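Local coordinates for protein arylamine n-acetyltransferase (PDB 1W5R) that catalyses, in its unmodified form, transfer of an acetyl group, typically from acetyl-CoA, to arylamines, and is here a variant altered in its catalytic triad, at residues L55-V65 with Y74-V83; F242-D250 with V268-L276. The protein carries 1 engineered substitution. All coordinates share one frame; numbering follows the deposited sequence.

Contact 1 of 2, residues L55-V65 with Y74-V83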
ATOM      1  N   LEU A  55       9.174 -18.411  30.139  1.00 10.83           N
ATOM      2  CA  LEU A  55       9.172 -19.105  28.854  1.00 11.45           C
ATOM      3  C   LEU A  55       8.810 -20.593  28.982  1.00 11.63           C
ATOM      4  O   LEU A  55       9.151 -21.409  28.118  1.00 12.23           O
ATOM      5  CB  LEU A  55      10.508 -18.903  28.133  1.00 10.66           C
ATOM      6  CG  LEU A  55      10.866 -17.430  27.865  1.00 10.63           C
ATOM      7  CD1 LEU A  55      12.254 -17.349  27.225  1.00  9.82           C
ATOM      8  CD2 LEU A  55       9.834 -16.689  27.001  1.00 10.69           C
ATOM      9  N   SER A  56       8.129 -20.941  30.076  1.00 12.57           N
ATOM     10  CA  SER A  56       7.595 -22.288  30.247  1.00 12.93           C
ATOM     11  C   SER A  56       6.516 -22.596  29.220  1.00 13.26           C
ATOM     12  O   SER A  56       5.877 -21.689  28.677  1.00 12.68           O
ATOM     13  CB  SER A  56       7.010 -22.436  31.655  1.00 13.14           C
ATOM     14  OG  SER A  56       5.846 -21.642  31.812  1.00 13.73           O
ATOM     15  N   ALA A  57       6.292 -23.878  28.951  1.00 13.71           N
ATOM     16  CA  ALA A  57       5.218 -24.261  28.044  1.00 14.34           C
ATOM     17  C   ALA A  57       3.861 -23.738  28.525  1.00 14.77           C
ATOM     18  O   ALA A  57       3.044 -23.277  27.731  1.00 15.06           O
ATOM     19  CB  ALA A  57       5.182 -25.782  27.858  1.00 14.77           C
ATOM     20  N   GLU A  58       3.609 -23.836  29.830  1.00 15.60           N
ATOM     21  CA  GLU A  58       2.335 -23.378  30.391  1.00 16.64           C
ATOM     22  C   GLU A  58       2.065 -21.922  30.046  1.00 15.58           C
ATOM     23  O   GLU A  58       0.972 -21.576  29.593  1.00 15.93           O
ATOM     24  CB  GLU A  58       2.305 -23.583  31.920  1.00 16.90           C
ATOM     25  CG  GLU A  58       1.121 -22.905  32.607  1.00 19.76           C
ATOM     26  CD  GLU A  58       0.971 -23.273  34.086  1.00 20.86           C
ATOM     27  OE1 GLU A  58       1.910 -23.855  34.683  1.00 26.00           O
ATOM     28  OE2 GLU A  58      -0.095 -22.960  34.655  1.00 26.19           O
ATOM     29  N   ALA A  59       3.074 -21.077  30.262  1.00 14.87           N
ATOM     30  CA  ALA A  59       2.941 -19.654  30.003  1.00 14.15           C
ATOM     31  C   ALA A  59       2.753 -19.383  28.514  1.00 13.92           C
ATOM     32  O   ALA A  59       1.916 -18.575  28.135  1.00 13.46           O
ATOM     33  CB  ALA A  59       4.146 -18.923  30.509  1.00 14.12           C
ATOM     34  N   LEU A  60       3.546 -20.044  27.674  1.00 13.38           N
ATOM     35  CA  LEU A  60       3.509 -19.733  26.239  1.00 12.73           C
ATOM     36  C   LEU A  60       2.248 -20.249  25.533  1.00 13.22           C
ATOM     37  O   LEU A  60       1.685 -19.558  24.674  1.00 12.69           O
ATOM     38  CB  LEU A  60       4.786 -20.224  25.555  1.00 12.34           C
ATOM     39  CG  LEU A  60       6.069 -19.574  26.080  1.00 11.59           C
ATOM     40  CD1 LEU A  60       7.277 -20.082  25.301  1.00 12.02           C
ATOM     41  CD2 LEU A  60       5.977 -18.034  26.030  1.00 11.15           C
ATOM     42  N   PHE A  61       1.803 -21.449  25.901  1.00 13.24           N
ATOM     43  CA  PHE A  61       0.532 -21.958  25.375  1.00 13.85           C
ATOM     44  C   PHE A  61      -0.628 -21.079  25.838  1.00 13.77           C
ATOM     45  O   PHE A  61      -1.503 -20.721  25.049  1.00 13.73           O
ATOM     46  CB  PHE A  61       0.302 -23.415  25.803  1.00 14.72           C
ATOM     47  CG  PHE A  61       0.958 -24.445  24.910  1.00 15.63           C
ATOM     48  CD1 PHE A  61       2.295 -24.804  25.092  1.00 16.58           C
ATOM     49  CD2 PHE A  61       0.219 -25.094  23.906  1.00 16.36           C
ATOM     50  CE1 PHE A  61       2.907 -25.785  24.274  1.00 16.45           C
ATOM     51  CE2 PHE A  61       0.819 -26.080  23.088  1.00 15.88           C
ATOM     52  CZ  PHE A  61       2.161 -26.419  23.270  1.00 16.17           C
ATOM     53  N   ALA A  62      -0.619 -20.691  27.111  1.00 14.15           N
ATOM     54  CA  ALA A  62      -1.700 -19.872  27.639  1.00 14.74           C
ATOM     55  C   ALA A  62      -1.855 -18.565  26.857  1.00 15.03           C
ATOM     56  O   ALA A  62      -2.965 -18.189  26.479  1.00 16.04           O
ATOM     57  CB  ALA A  62      -1.508 -19.611  29.125  1.00 15.40           C
ATOM     58  N   LYS A  63      -0.742 -17.892  26.582  1.00 14.35           N
ATOM     59  CA  LYS A  63      -0.805 -16.615  25.884  1.00 12.99           C
ATOM     60  C   LYS A  63      -1.025 -16.737  24.370  1.00 13.03           C
ATOM     61  O   LYS A  63      -1.945 -16.136  23.826  1.00 13.14           O
ATOM     62  CB  LYS A  63       0.448 -15.785  26.164  1.00 12.79           C
ATOM     63  CG  LYS A  63       0.428 -14.422  25.495  1.00 11.80           C
ATOM     64  CD  LYS A  63       1.699 -13.640  25.758  1.00 10.90           C
ATOM     65  CE  LYS A  63       1.708 -12.338  24.988  1.00 11.59           C
ATOM     66  NZ  LYS A  63       2.956 -11.569  25.221  1.00 11.51           N
ATOM     67  N   LEU A  64      -0.169 -17.498  23.694  1.00 13.23           N
ATOM     68  CA  LEU A  64      -0.187 -17.495  22.226  1.00 13.07           C
ATOM     69  C   LEU A  64      -1.258 -18.392  21.624  1.00 14.14           C
ATOM     70  O   LEU A  64      -1.627 -18.225  20.459  1.00 14.46           O
ATOM     71  CB  LEU A  64       1.176 -17.885  21.654  1.00 13.43           C
ATOM     72  CG  LEU A  64       2.173 -16.739  21.481  1.00 11.88           C
ATOM     73  CD1 LEU A  64       2.565 -16.162  22.823  1.00 12.95           C
ATOM     74  CD2 LEU A  64       3.403 -17.230  20.706  1.00 12.17           C
ATOM     75  N   VAL A  65      -1.735 -19.352  22.412  1.00 15.01           N
ATOM     76  CA  VAL A  65      -2.781 -20.252  21.946  1.00 16.34           C
ATOM     77  C   VAL A  65      -4.119 -19.872  22.588  1.00 17.97           C
ATOM     78  O   VAL A  65      -5.025 -19.411  21.892  1.00 19.06           O
ATOM     79  CB  VAL A  65      -2.412 -21.738  22.171  1.00 15.94           C
ATOM     80  CG1 VAL A  65      -3.582 -22.658  21.778  1.00 16.56           C
ATOM     81  CG2 VAL A  65      -1.112 -22.096  21.407  1.00 15.32           C
ATOM     82  N   TYR A  74      11.174 -14.981  21.599  1.00  7.98           N
ATOM     83  CA  TYR A  74      11.265 -16.032  22.629  1.00  7.64           C
ATOM     84  C   TYR A  74       9.964 -16.802  22.824  1.00  9.02           C
ATOM     85  O   TYR A  74       9.954 -18.001  23.184  1.00  9.59           O
ATOM     86  CB  TYR A  74      11.682 -15.439  23.958  1.00  8.26           C
ATOM     87  CG  TYR A  74      13.053 -14.828  23.981  1.00  7.55           C
ATOM     88  CD1 TYR A  74      13.227 -13.447  23.862  1.00  8.08           C
ATOM     89  CD2 TYR A  74      14.193 -15.627  24.117  1.00  7.61           C
ATOM     90  CE1 TYR A  74      14.504 -12.871  23.886  1.00  7.84           C
ATOM     91  CE2 TYR A  74      15.474 -15.067  24.148  1.00  7.99           C
ATOM     92  CZ  TYR A  74      15.625 -13.691  24.024  1.00  7.52           C
ATOM     93  OH  TYR A  74      16.868 -13.104  24.079  1.00  9.30           O
ATOM     94  N   GLU A  75       8.862 -16.102  22.597  1.00  7.83           N
ATOM     95  CA  GLU A  75       7.545 -16.703  22.763  1.00  8.61           C
ATOM     96  C   GLU A  75       7.233 -17.618  21.592  1.00  9.04           C
ATOM     97  O   GLU A  75       6.760 -18.745  21.771  1.00  9.86           O
ATOM     98  CB  GLU A  75       6.480 -15.613  22.934  1.00  8.30           C
ATOM     99  CG  GLU A  75       6.659 -14.841  24.229  1.00  8.95           C
ATOM    100  CD  GLU A  75       5.850 -13.568  24.276  1.00  7.49           C
ATOM    101  OE1 GLU A  75       4.967 -13.466  25.163  1.00  9.95           O
ATOM    102  OE2 GLU A  75       6.118 -12.657  23.453  1.00  8.83           O
ATOM    103  N   HIS A  76       7.506 -17.135  20.380  1.00  9.01           N
ATOM    104  CA  HIS A  76       7.268 -17.924  19.169  1.00  9.13           C
ATOM    105  C   HIS A  76       8.068 -19.196  19.108  1.00  9.32           C
ATOM    106  O   HIS A  76       7.514 -20.289  18.975  1.00  9.88           O
ATOM    107  CB  HIS A  76       7.586 -17.085  17.941  1.00  9.00           C
ATOM    108  CG  HIS A  76       6.429 -16.262  17.485  1.00  9.06           C
ATOM    109  ND1 HIS A  76       5.364 -16.803  16.793  1.00  9.06           N
ATOM    110  CD2 HIS A  76       6.140 -14.950  17.664  1.00  9.50           C
ATOM    111  CE1 HIS A  76       4.481 -15.853  16.542  1.00  9.81           C
ATOM    112  NE2 HIS A  76       4.924 -14.720  17.068  1.00  9.19           N
ATOM    113  N   ASN A  77       9.375 -19.054  19.192  1.00  9.23           N
ATOM    114  CA  ASN A  77      10.238 -20.221  19.073  1.00  9.69           C
ATOM    115  C   ASN A  77      10.199 -21.079  20.312  1.00  9.80           C
ATOM    116  O   ASN A  77      10.393 -22.296  20.224  1.00 10.35           O
ATOM    117  CB  ASN A  77      11.644 -19.806  18.657  1.00  9.11           C
ATOM    118  CG  ASN A  77      11.682 -19.370  17.193  1.00  8.05           C
ATOM    119  OD1 ASN A  77      10.974 -19.941  16.364  1.00 10.43           O
ATOM    120  ND2 ASN A  77      12.472 -18.348  16.887  1.00  8.59           N
ATOM    121  N   GLY A  78       9.914 -20.470  21.453  1.00  9.96           N
ATOM    122  CA  GLY A  78       9.718 -21.270  22.657  1.00 10.47           C
ATOM    123  C   GLY A  78       8.530 -22.186  22.454  1.00 10.36           C
ATOM    124  O   GLY A  78       8.641 -23.408  22.624  1.00 10.74           O
ATOM    125  N   LEU A  79       7.395 -21.610  22.062  1.00 10.22           N
ATOM    126  CA  LEU A  79       6.190 -22.386  21.823  1.00 11.45           C
ATOM    127  C   LEU A  79       6.420 -23.487  20.793  1.00 11.53           C
ATOM    128  O   LEU A  79       6.062 -24.654  21.022  1.00 12.81           O
ATOM    129  CB  LEU A  79       5.042 -21.470  21.364  1.00 11.10           C
ATOM    130  CG  LEU A  79       3.728 -22.166  20.979  1.00 12.18           C
ATOM    131  CD1 LEU A  79       3.131 -22.899  22.155  1.00 12.80           C
ATOM    132  CD2 LEU A  79       2.732 -21.156  20.432  1.00 12.03           C
ATOM    133  N   LEU A  80       6.982 -23.124  19.644  1.00 11.33           N
ATOM    134  CA  LEU A  80       7.191 -24.113  18.588  1.00 11.57           C
ATOM    135  C   LEU A  80       8.150 -25.200  19.042  1.00 12.15           C
ATOM    136  O   LEU A  80       7.980 -26.369  18.683  1.00 11.82           O
ATOM    137  CB  LEU A  80       7.704 -23.431  17.310  1.00 11.87           C
ATOM    138  CG  LEU A  80       7.846 -24.350  16.092  1.00 10.99           C
ATOM    139  CD1 LEU A  80       6.579 -25.151  15.816  1.00 11.22           C
ATOM    140  CD2 LEU A  80       8.226 -23.522  14.872  1.00 11.23           C
ATOM    141  N   GLY A  81       9.146 -24.823  19.834  1.00 12.39           N
ATOM    142  CA  GLY A  81      10.080 -25.795  20.406  1.00 13.11           C
ATOM    143  C   GLY A  81       9.363 -26.885  21.190  1.00 13.20           C
ATOM    144  O   GLY A  81       9.628 -28.074  20.995  1.00 13.67           O
ATOM    145  N   TYR A  82       8.443 -26.495  22.069  1.00 13.77           N
ATOM    146  CA  TYR A  82       7.665 -27.463  22.854  1.00 14.29           C
ATOM    147  C   TYR A  82       6.798 -28.320  21.953  1.00 14.80           C
ATOM    148  O   TYR A  82       6.727 -29.546  22.132  1.00 15.72           O
ATOM    149  CB  TYR A  82       6.783 -26.751  23.883  1.00 14.25           C
ATOM    150  CG  TYR A  82       7.555 -26.027  24.968  1.00 14.15           C
ATOM    151  CD1 TYR A  82       7.423 -24.640  25.155  1.00 13.97           C
ATOM    152  CD2 TYR A  82       8.406 -26.730  25.821  1.00 14.47           C
ATOM    153  CE1 TYR A  82       8.141 -23.984  26.160  1.00 14.95           C
ATOM    154  CE2 TYR A  82       9.121 -26.090  26.820  1.00 14.76           C
ATOM    155  CZ  TYR A  82       8.979 -24.715  26.997  1.00 14.54           C
ATOM    156  OH  TYR A  82       9.681 -24.071  27.984  1.00 14.63           O
ATOM    157  N   VAL A  83       6.157 -27.688  20.974  1.00 14.63           N
ATOM    158  CA  VAL A  83       5.271 -28.399  20.055  1.00 15.15           C
ATOM    159  C   VAL A  83       6.045 -29.459  19.283  1.00 15.16           C
ATOM    160  O   VAL A  83       5.601 -30.619  19.198  1.00 15.37           O
ATOM    161  CB  VAL A  83       4.560 -27.439  19.071  1.00 14.69           C
ATOM    162  CG1 VAL A  83       3.906 -28.221  17.947  1.00 15.89           C
ATOM    163  CG2 VAL A  83       3.548 -26.603  19.800  1.00 15.01           C
TER

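Contact 2 of 2, residues F242-D250 with V268-L276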
ATOM      1  N   PHE A 242      -0.670   4.940   8.752  1.00 14.67           N
ATOM      2  CA  PHE A 242      -1.887   5.232   9.494  1.00 15.04           C
ATOM      3  C   PHE A 242      -1.856   6.624  10.102  1.00 15.65           C
ATOM      4  O   PHE A 242      -0.806   7.136  10.500  1.00 15.22           O
ATOM      5  CB  PHE A 242      -2.082   4.156  10.568  1.00 14.14           C
ATOM      6  CG  PHE A 242      -2.364   2.801   9.996  1.00 14.06           C
ATOM      7  CD1 PHE A 242      -1.442   1.747  10.150  1.00 14.84           C
ATOM      8  CD2 PHE A 242      -3.523   2.569   9.255  1.00 14.46           C
ATOM      9  CE1 PHE A 242      -1.705   0.495   9.595  1.00 15.37           C
ATOM     10  CE2 PHE A 242      -3.793   1.318   8.713  1.00 14.95           C
ATOM     11  CZ  PHE A 242      -2.876   0.279   8.879  1.00 14.95           C
ATOM     12  N   ASP A 243      -3.031   7.249  10.134  1.00 16.90           N
ATOM     13  CA  ASP A 243      -3.165   8.610  10.616  1.00 18.36           C
ATOM     14  C   ASP A 243      -2.945   8.741  12.119  1.00 18.50           C
ATOM     15  O   ASP A 243      -2.317   9.703  12.563  1.00 19.01           O
ATOM     16  CB  ASP A 243      -4.552   9.154  10.280  1.00 18.69           C
ATOM     17  CG  ASP A 243      -4.646   9.705   8.872  1.00 20.80           C
ATOM     18  OD1 ASP A 243      -3.632   9.711   8.136  1.00 21.98           O
ATOM     19  OD2 ASP A 243      -5.758  10.143   8.513  1.00 23.27           O
ATOM     20  N   SER A 244      -3.461   7.765  12.873  1.00 18.43           N
ATOM     21  CA  SER A 244      -3.553   7.845  14.341  1.00 18.39           C
ATOM     22  C   SER A 244      -3.527   6.458  14.993  1.00 18.34           C
ATOM     23  O   SER A 244      -3.594   5.429  14.313  1.00 18.06           O
ATOM     24  CB  SER A 244      -4.853   8.561  14.758  1.00 17.99           C
ATOM     25  OG  SER A 244      -5.966   7.689  14.585  1.00 19.37           O
ATOM     26  N   ALA A 245      -3.490   6.451  16.326  1.00 18.46           N
ATOM     27  CA  ALA A 245      -3.558   5.213  17.106  1.00 18.30           C
ATOM     28  C   ALA A 245      -4.817   4.368  16.857  1.00 17.98           C
ATOM     29  O   ALA A 245      -4.750   3.143  16.881  1.00 18.00           O
ATOM     30  CB  ALA A 245      -3.376   5.505  18.589  1.00 18.81           C
ATOM     31  N   ALA A 246      -5.978   4.996  16.613  1.00 17.99           N
ATOM     32  CA  ALA A 246      -7.192   4.201  16.358  1.00 18.04           C
ATOM     33  C   ALA A 246      -7.089   3.288  15.146  1.00 17.54           C
ATOM     34  O   ALA A 246      -7.548   2.142  15.198  1.00 17.91           O
ATOM     35  CB  ALA A 246      -8.447   5.088  16.255  1.00 18.47           C
ATOM     36  N   GLN A 247      -6.518   3.807  14.049  1.00 18.10           N
ATOM     37  CA  GLN A 247      -6.337   3.020  12.832  1.00 18.18           C
ATOM     38  C   GLN A 247      -5.311   1.909  13.076  1.00 17.11           C
ATOM     39  O   GLN A 247      -5.471   0.802  12.566  1.00 17.93           O
ATOM     40  CB  GLN A 247      -5.881   3.889  11.650  1.00 18.42           C
ATOM     41  CG  GLN A 247      -6.982   4.754  11.029  1.00 20.40           C
ATOM     42  CD  GLN A 247      -7.205   6.055  11.771  1.00 22.45           C
ATOM     43  OE1 GLN A 247      -8.337   6.533  11.868  1.00 26.40           O
ATOM     44  NE2 GLN A 247      -6.137   6.645  12.287  1.00 22.68           N
ATOM     45  N   VAL A 248      -4.279   2.223  13.868  1.00 17.44           N
ATOM     46  CA  VAL A 248      -3.265   1.231  14.242  1.00 16.55           C
ATOM     47  C   VAL A 248      -3.933   0.095  15.024  1.00 16.08           C
ATOM     48  O   VAL A 248      -3.769  -1.075  14.688  1.00 16.55           O
ATOM     49  CB  VAL A 248      -2.085   1.852  15.029  1.00 16.00           C
ATOM     50  CG1 VAL A 248      -1.135   0.749  15.530  1.00 15.58           C
ATOM     51  CG2 VAL A 248      -1.317   2.828  14.150  1.00 16.38           C
ATOM     52  N   LEU A 249      -4.726   0.458  16.036  1.00 17.10           N
ATOM     53  CA  LEU A 249      -5.485  -0.529  16.789  1.00 17.90           C
ATOM     54  C   LEU A 249      -6.452  -1.354  15.941  1.00 17.98           C
ATOM     55  O   LEU A 249      -6.582  -2.566  16.140  1.00 18.30           O
ATOM     56  CB  LEU A 249      -6.201   0.120  17.979  1.00 18.54           C
ATOM     57  CG  LEU A 249      -5.475   0.027  19.319  1.00 19.69           C
ATOM     58  CD1 LEU A 249      -4.292   0.969  19.383  1.00 20.82           C
ATOM     59  CD2 LEU A 249      -6.448   0.290  20.463  1.00 21.32           C
ATOM     60  N   ASP A 250      -7.117  -0.710  14.973  1.00 18.95           N
ATOM     61  CA  ASP A 250      -7.960  -1.463  14.046  1.00 20.20           C
ATOM     62  C   ASP A 250      -7.148  -2.490  13.255  1.00 19.72           C
ATOM     63  O   ASP A 250      -7.598  -3.616  13.074  1.00 20.25           O
ATOM     64  CB  ASP A 250      -8.735  -0.553  13.088  1.00 20.96           C
ATOM     65  CG  ASP A 250      -9.426  -1.341  11.974  1.00 23.01           C
ATOM     66  OD1 ASP A 250      -8.961  -1.259  10.815  1.00 26.64           O
ATOM     67  OD2 ASP A 250     -10.407  -2.073  12.255  1.00 25.64           O
ATOM     68  N   VAL A 268      -4.231   1.016  25.989  1.00 22.29           N
ATOM     69  CA  VAL A 268      -3.453   0.613  24.855  1.00 20.49           C
ATOM     70  C   VAL A 268      -3.389   1.747  23.831  1.00 20.15           C
ATOM     71  O   VAL A 268      -2.316   2.055  23.310  1.00 18.74           O
ATOM     72  CB  VAL A 268      -4.064  -0.639  24.190  1.00 20.44           C
ATOM     73  CG1 VAL A 268      -3.260  -1.036  22.968  1.00 20.12           C
ATOM     74  CG2 VAL A 268      -4.132  -1.797  25.181  1.00 20.56           C
ATOM     75  N   GLN A 269      -4.535   2.369  23.554  1.00 19.94           N
ATOM     76  CA  GLN A 269      -4.615   3.361  22.498  1.00 20.06           C
ATOM     77  C   GLN A 269      -3.684   4.538  22.782  1.00 18.62           C
ATOM     78  O   GLN A 269      -2.974   4.991  21.887  1.00 19.36           O
ATOM     79  CB  GLN A 269      -6.066   3.830  22.279  1.00 20.10           C
ATOM     80  CG  GLN A 269      -6.302   4.438  20.896  1.00 21.30           C
ATOM     81  CD  GLN A 269      -7.674   5.053  20.736  1.00 21.80           C
ATOM     82  OE1 GLN A 269      -8.549   4.477  20.098  1.00 24.32           O
ATOM     83  NE2 GLN A 269      -7.870   6.232  21.324  1.00 22.18           N
ATOM     84  N   ALA A 270      -3.660   5.011  24.034  1.00 18.12           N
ATOM     85  CA  ALA A 270      -2.788   6.116  24.430  1.00 17.12           C
ATOM     86  C   ALA A 270      -1.301   5.769  24.345  1.00 16.54           C
ATOM     87  O   ALA A 270      -0.491   6.603  23.971  1.00 16.52           O
ATOM     88  CB  ALA A 270      -3.137   6.622  25.835  1.00 17.88           C
ATOM     89  N   ARG A 271      -0.943   4.529  24.674  1.00 15.67           N
ATOM     90  CA  ARG A 271       0.456   4.151  24.605  1.00 14.53           C
ATOM     91  C   ARG A 271       0.907   3.982  23.152  1.00 13.70           C
ATOM     92  O   ARG A 271       2.016   4.362  22.787  1.00 14.27           O
ATOM     93  CB  ARG A 271       0.691   2.861  25.394  1.00 14.39           C
ATOM     94  CG  ARG A 271       2.117   2.315  25.328  1.00 14.64           C
ATOM     95  CD  ARG A 271       3.194   3.323  25.766  1.00 15.13           C
ATOM     96  NE  ARG A 271       4.507   2.675  25.776  1.00 15.21           N
ATOM     97  CZ  ARG A 271       5.672   3.281  25.581  1.00 15.47           C
ATOM     98  NH1 ARG A 271       5.737   4.595  25.347  1.00 16.34           N
ATOM     99  NH2 ARG A 271       6.787   2.552  25.599  1.00 16.78           N
ATOM    100  N   VAL A 272       0.040   3.398  22.339  1.00 13.36           N
ATOM    101  CA  VAL A 272       0.308   3.297  20.905  1.00 13.17           C
ATOM    102  C   VAL A 272       0.498   4.693  20.291  1.00 13.97           C
ATOM    103  O   VAL A 272       1.375   4.895  19.452  1.00 14.05           O
ATOM    104  CB  VAL A 272      -0.786   2.478  20.208  1.00 13.34           C
ATOM    105  CG1 VAL A 272      -0.665   2.567  18.692  1.00 13.57           C
ATOM    106  CG2 VAL A 272      -0.681   1.031  20.640  1.00 12.99           C
ATOM    107  N   ALA A 273      -0.294   5.670  20.745  1.00 14.65           N
ATOM    108  CA  ALA A 273      -0.118   7.042  20.261  1.00 15.51           C
ATOM    109  C   ALA A 273       1.302   7.562  20.483  1.00 15.55           C
ATOM    110  O   ALA A 273       1.872   8.206  19.607  1.00 17.53           O
ATOM    111  CB  ALA A 273      -1.138   7.968  20.909  1.00 15.35           C
ATOM    112  N   GLU A 274       1.898   7.236  21.635  1.00 14.81           N
ATOM    113  CA  GLU A 274       3.251   7.693  21.981  1.00 15.08           C
ATOM    114  C   GLU A 274       4.334   7.162  21.040  1.00 14.22           C
ATOM    115  O   GLU A 274       5.390   7.778  20.883  1.00 14.65           O
ATOM    116  CB  GLU A 274       3.621   7.283  23.412  1.00 15.35           C
ATOM    117  CG  GLU A 274       2.851   8.053  24.465  1.00 16.07           C
ATOM    118  CD  GLU A 274       3.178   7.634  25.894  1.00 16.79           C
ATOM    119  OE1 GLU A 274       3.805   6.583  26.114  1.00 18.14           O
ATOM    120  OE2 GLU A 274       2.790   8.393  26.807  1.00 19.65           O
ATOM    121  N   VAL A 275       4.062   6.007  20.430  1.00 13.55           N
ATOM    122  CA  VAL A 275       5.079   5.306  19.649  1.00 12.44           C
ATOM    123  C   VAL A 275       4.758   5.210  18.144  1.00 12.57           C
ATOM    124  O   VAL A 275       5.312   4.372  17.440  1.00 11.66           O
ATOM    125  CB  VAL A 275       5.396   3.896  20.242  1.00 11.64           C
ATOM    126  CG1 VAL A 275       5.912   4.036  21.666  1.00 12.48           C
ATOM    127  CG2 VAL A 275       4.188   2.987  20.187  1.00 12.13           C
ATOM    128  N   LEU A 276       3.897   6.085  17.634  1.00 12.30           N
ATOM    129  CA  LEU A 276       3.569   6.045  16.212  1.00 12.56           C
ATOM    130  C   LEU A 276       4.828   6.173  15.365  1.00 13.00           C
ATOM    131  O   LEU A 276       4.936   5.558  14.295  1.00 13.45           O
ATOM    132  CB  LEU A 276       2.590   7.165  15.860  1.00 12.99           C
ATOM    133  CG  LEU A 276       1.195   7.069  16.481  1.00 13.94           C
ATOM    134  CD1 LEU A 276       0.363   8.265  16.010  1.00 15.10           C
ATOM    135  CD2 LEU A 276       0.468   5.776  16.132  1.00 13.55           C
TER

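Contact 1 of 2, residues L55-V65 with Y74-V83
Helices 57-65 and 74-83 pack at a steep angle of 111°, their axes 9.3 Å apart, with L60 and L79 at the closest backbone approach. Each of these leucines is a knob in a hole of the other helix: L60 sits among E75, G78, L79 and Y82, and L79 among L60, F61, L64 and V65. The two methyls of L79 divide the work. CD1 stands over the centre of the F61 ring in a CH-pi contact, 3.6 Å from the centroid, while CD2 lies 3.8 Å from L64 CB. The Y82 ring is covered in the same way by A57 CB, and its hydroxyl donates to L55 O at 2.7 Å, tying the ring's edge to the turn just before helix 57-65. At the other end K63, CG anti to its backbone N (chi1 -178°) and extended beyond it, brings NZ to the syn side of E75 OE1 at 2.8 Å. D45 shares that ammonium, and E75 OE2 accepts from Y72 N. Helix 57-65 thus packs directly on the helix that starts at the engineered glutamine, which replaces the nucleophilic cysteine, as in the helical-bundle part of the papain-like arylamine N-acetyltransferase fold.

Contact 2 of 2, residues F242-D250 with V268-L276
The carboxamide of Q269 reaches across to A246, its OE1 3.9 Å from A246 CB. The other flat groups meet neighbours within their own segments: the F242 ring has Q247 O above one face, offset toward the rim, and the R271 guanidinium carries V275 CG1 over one face. R271 NH1 makes a salt bridge with E274 OE1 at 2.9 Å, the oxygen lying 19° out of the guanidinium plane, and R271 NE is held by L47 O. Across the contact the packing is mostly apolar, methyls against methyls and against the backbone of 268-274. The CA atoms of A245 and A273, 5.0 Å apart, are the nearest pair, and A245 CB lies 3.4 Å from Q269 O. Beside it V248 CG1, anti to its backbone N (chi1 174°), meets V272 CG1 at 3.7 Å, and V248 CG2 touches L276 CD2. L249 completes the row: CD1 lies 3.8 Å from V272 CG2, and CD2 rests near Q269 CB. F242, on the edge strand, pairs with a strand of the second subunit, so the sheet continues across the interface. The arrangement is apolar helix-helix packing, axes 9.1 Å apart at 111°, near the C-terminus, beside the five-stranded antiparallel sheet.

How the contacts relate
Both contacts join two helices that meet at the same 111° but with opposite sign, and their surroundings differ. Contact 1 is buried within the helical part of the fold, and one of its two helices begins at the engineered site; it combines reciprocal knobs, ring faces, a hydroxyl bond and a salt bridge. Contact 2 lies about 22 Å from the centre of the chain, measured from its own centre, near the C-terminus; it is only partly buried, holds together by aliphatic side chains, and buries 385 Å² against 677 Å². Its polar bonds stay within one segment or lead elsewhere, including to the second subunit, which does not touch contact 1. The two share no helix and do not touch, their nearest atoms being about 12 Å apart.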